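Local structure of putative methylase (Clostridium difficile, 3LDU) at residues 56-61 with 187-192. The protein probably methylates guanine bases of ribosomal RNA and binds GTP in its methyltransferase domain. Sequence-based numbering, arbitrary orientation. Where two conformers were deposited one is given.
Sequences LRCAER and LIYLTP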
ATOM      1  N   LEU A  56       7.716  -3.956   1.146  1.00 18.53           N
ATOM      2  CA  LEU A  56       7.083  -2.669   0.840  1.00 18.75           C
ATOM      3  C   LEU A  56       5.696  -2.533   1.487  1.00 19.74           C
ATOM      4  O   LEU A  56       4.801  -3.353   1.235  1.00 21.05           O
ATOM      5  CB  LEU A  56       7.000  -2.470  -0.684  1.00 15.66           C
ATOM      6  CG  LEU A  56       8.351  -2.404  -1.386  1.00 19.25           C
ATOM      7  CD1 LEU A  56       8.127  -2.275  -2.903  1.00 23.22           C
ATOM      8  CD2 LEU A  56       9.195  -1.242  -0.860  1.00 22.74           C
ATOM      9  N   ARG A  57       5.521  -1.494   2.311  1.00 18.09           N
ATOM     10  CA  ARG A  57       4.261  -1.253   3.021  1.00 18.19           C
ATOM     11  C   ARG A  57       3.333  -0.299   2.290  1.00 18.85           C
ATOM     12  O   ARG A  57       2.138  -0.275   2.567  1.00 22.53           O
ATOM     13  CB  ARG A  57       4.535  -0.688   4.417  1.00 16.58           C
ATOM     14  CG  ARG A  57       5.531  -1.496   5.213  1.00 19.60           C
ATOM     15  CD  ARG A  57       5.714  -0.959   6.617  1.00 24.09           C
ATOM     16  NE  ARG A  57       6.888  -1.547   7.262  1.00 23.67           N
ATOM     17  CZ  ARG A  57       6.848  -2.619   8.038  1.00 20.87           C
ATOM     18  NH1 ARG A  57       5.684  -3.233   8.274  1.00 23.62           N
ATOM     19  NH2 ARG A  57       7.968  -3.087   8.567  1.00 23.91           N
ATOM     20  N   CYS A  58       3.876   0.479   1.353  1.00 17.30           N
ATOM     21  CA  CYS A  58       3.075   1.486   0.645  1.00 17.23           C
ATOM     22  C   CYS A  58       2.783   1.156  -0.820  1.00 20.32           C
ATOM     23  O   CYS A  58       2.123   1.917  -1.518  1.00 22.98           O
ATOM     24  CB  CYS A  58       3.743   2.853   0.766  1.00 22.51           C
ATOM     25  SG  CYS A  58       3.779   3.438   2.494  1.00 23.95           S
ATOM     26  N   ALA A  59       3.287   0.013  -1.281  1.00 20.01           N
ATOM     27  CA  ALA A  59       3.024  -0.441  -2.643  1.00 22.99           C
ATOM     28  C   ALA A  59       1.708  -1.193  -2.695  1.00 18.63           C
ATOM     29  O   ALA A  59       1.419  -1.989  -1.809  1.00 18.51           O
ATOM     30  CB  ALA A  59       4.160  -1.366  -3.114  1.00 18.18           C
ATOM     31  N   GLU A  60       0.922  -0.978  -3.744  1.00 16.91           N
ATOM     32  CA  GLU A  60      -0.319  -1.738  -3.877  1.00 19.74           C
ATOM     33  C   GLU A  60      -0.046  -3.096  -4.510  1.00 23.73           C
ATOM     34  O   GLU A  60      -0.841  -4.019  -4.361  1.00 23.18           O
ATOM     35  CB  GLU A  60      -1.349  -0.989  -4.719  1.00 20.80           C
ATOM     36  CG  GLU A  60      -1.763   0.343  -4.135  1.00 23.79           C
ATOM     37  CD  GLU A  60      -2.435   0.206  -2.778  1.00 29.03           C
ATOM     38  OE1 GLU A  60      -3.250  -0.726  -2.596  1.00 23.41           O
ATOM     39  OE2 GLU A  60      -2.158   1.055  -1.902  1.00 33.85           O
ATOM     40  N   ARG A  61       1.073  -3.190  -5.225  1.00 21.04           N
ATOM     41  CA  ARG A  61       1.542  -4.464  -5.752  0.50 23.88           C
ATOM     42  C   ARG A  61       2.882  -4.276  -6.434  1.00 19.86           C
ATOM     43  O   ARG A  61       3.442  -3.178  -6.431  1.00 21.19           O
ATOM     44  CB  ARG A  61       0.518  -5.133  -6.677  0.50 26.77           C
ATOM     45  CG  ARG A  61       0.014  -4.256  -7.800  0.50 22.61           C
ATOM     46  CD  ARG A  61      -0.929  -5.030  -8.709  0.50 32.22           C
ATOM     47  NE  ARG A  61      -2.151  -5.454  -8.026  0.50 32.08           N
ATOM     48  CZ  ARG A  61      -2.358  -6.675  -7.548  0.50 31.62           C
ATOM     49  NH1 ARG A  61      -3.506  -6.969  -6.946  0.50 27.90           N
ATOM     50  NH2 ARG A  61      -1.418  -7.602  -7.670  0.50 20.26           N
ATOM     51  N   LEU A 187       0.779   7.034   6.373  1.00 19.59           N
ATOM     52  CA  LEU A 187       0.516   8.038   7.405  1.00 19.39           C
ATOM     53  C   LEU A 187       1.601   7.982   8.484  1.00 17.96           C
ATOM     54  O   LEU A 187       2.154   9.005   8.861  1.00 21.50           O
ATOM     55  CB  LEU A 187      -0.863   7.807   8.017  1.00 22.40           C
ATOM     56  CG  LEU A 187      -2.076   8.593   7.524  1.00 37.11           C
ATOM     57  CD1 LEU A 187      -2.011   9.004   6.051  1.00 25.99           C
ATOM     58  CD2 LEU A 187      -3.390   7.887   7.884  1.00 28.11           C
ATOM     59  N   ILE A 188       1.907   6.778   8.977  1.00 18.95           N
ATOM     60  CA  ILE A 188       2.948   6.642   9.986  1.00 21.61           C
ATOM     61  C   ILE A 188       4.282   7.214   9.490  1.00 23.44           C
ATOM     62  O   ILE A 188       4.978   7.942  10.204  1.00 22.80           O
ATOM     63  CB  ILE A 188       3.191   5.177  10.392  1.00 19.05           C
ATOM     64  CG1 ILE A 188       1.887   4.488  10.819  1.00 25.74           C
ATOM     65  CG2 ILE A 188       4.226   5.113  11.526  1.00 20.31           C
ATOM     66  CD1 ILE A 188       1.134   5.238  11.896  1.00 29.62           C
ATOM     67  N   TYR A 189       4.639   6.843   8.262  1.00 18.95           N
ATOM     68  CA  TYR A 189       5.886   7.280   7.649  1.00 18.14           C
ATOM     69  C   TYR A 189       5.984   8.800   7.494  1.00 24.64           C
ATOM     70  O   TYR A 189       7.093   9.355   7.422  1.00 22.29           O
ATOM     71  CB  TYR A 189       6.011   6.639   6.268  1.00 18.53           C
ATOM     72  CG  TYR A 189       6.464   5.195   6.240  1.00 24.35           C
ATOM     73  CD1 TYR A 189       7.338   4.679   7.193  1.00 27.02           C
ATOM     74  CD2 TYR A 189       6.061   4.361   5.210  1.00 26.05           C
ATOM     75  CE1 TYR A 189       7.771   3.339   7.111  1.00 27.60           C
ATOM     76  CE2 TYR A 189       6.481   3.048   5.130  1.00 24.58           C
ATOM     77  CZ  TYR A 189       7.330   2.548   6.074  1.00 29.72           C
ATOM     78  OH  TYR A 189       7.731   1.236   5.955  1.00 37.10           O
ATOM     79  N   LEU A 190       4.831   9.464   7.396  1.00 22.77           N
ATOM     80  CA  LEU A 190       4.797  10.922   7.269  1.00 22.98           C
ATOM     81  C   LEU A 190       5.010  11.629   8.602  1.00 25.89           C
ATOM     82  O   LEU A 190       5.116  12.847   8.645  1.00 26.67           O
ATOM     83  CB  LEU A 190       3.486  11.398   6.635  1.00 19.88           C
ATOM     84  CG  LEU A 190       3.374  11.177   5.128  1.00 24.39           C
ATOM     85  CD1 LEU A 190       1.934  11.243   4.634  1.00 22.62           C
ATOM     86  CD2 LEU A 190       4.250  12.171   4.378  1.00 31.08           C
ATOM     87  N   THR A 191       5.079  10.866   9.689  1.00 23.81           N
ATOM     88  CA  THR A 191       5.324  11.439  11.008  1.00 25.97           C
ATOM     89  C   THR A 191       6.697  11.035  11.534  1.00 28.77           C
ATOM     90  O   THR A 191       7.338  10.124  10.998  1.00 25.67           O
ATOM     91  CB  THR A 191       4.285  10.945  12.034  1.00 23.73           C
ATOM     92  OG1 THR A 191       4.632   9.618  12.457  1.00 23.15           O
ATOM     93  CG2 THR A 191       2.876  10.980  11.442  1.00 24.75           C
ATOM     94  N   PRO A 192       7.156  11.709  12.594  1.00 25.08           N
ATOM     95  CA  PRO A 192       8.434  11.346  13.214  1.00 26.97           C
ATOM     96  C   PRO A 192       8.305  10.240  14.255  1.00 27.80           C
ATOM     97  O   PRO A 192       9.272   9.975  14.965  1.00 27.88           O
ATOM     98  CB  PRO A 192       8.879  12.645  13.901  1.00 32.43           C
ATOM     99  CG  PRO A 192       7.868  13.696  13.511  1.00 33.01           C
ATOM    100  CD  PRO A 192       6.635  12.983  13.116  1.00 30.66           C
TER
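Tyr-189 of helix 181-189 reaches across a buried interdomain contact to Arg-57 and Cys-58. These two lie in the loop between helix 48-55 and strand 63-70. The loop belongs to the ferredoxin-like part of the N-terminal region, the helix to the Rossmann-like methyltransferase domain. The two backbones stay well apart, with the CA atoms of Cys-58 and Tyr-189 9.5 Å from each other. The tyrosine side chain bridges most of that gap. Its CG stands anti to the carbonyl carbon (chi1 -79°), which sends the ring from the helix toward the loop.

Cys-58 meets one edge of the ring. Its SG lies 3.7 Å from Tyr-189 CD2 and almost as near CE2. The sulfur sits 83° off the ring normal, so this sulfur-aromatic contact is made in the ring plane and not over a face. Arg-57 passes the hydroxyl end, its side chain crossing the tyrosine at about a right angle. Its CD comes to 3.1 Å from Tyr-189 OH, and its NE to 3.2 Å from the same oxygen. That oxygen lies at the guanidinium edge, near its plane, while the two flat groups are turned 67° apart.

The polar ends have their main partners in other parts of the fold. Glu-24 of helix 18-27 bonds Tyr-189 OH through OE1, and its carboxylate also takes the backbone N-H groups of Arg-57 and Cys-58. Arg-57 NH1 bonds the carbonyl oxygen of Met-220.

The loop and the tyrosine thus share one carboxylate. It accepts from the loop N-H groups and bonds the phenol hydroxyl, so a polar link joins the two domains beside the sulfur-aromatic contact.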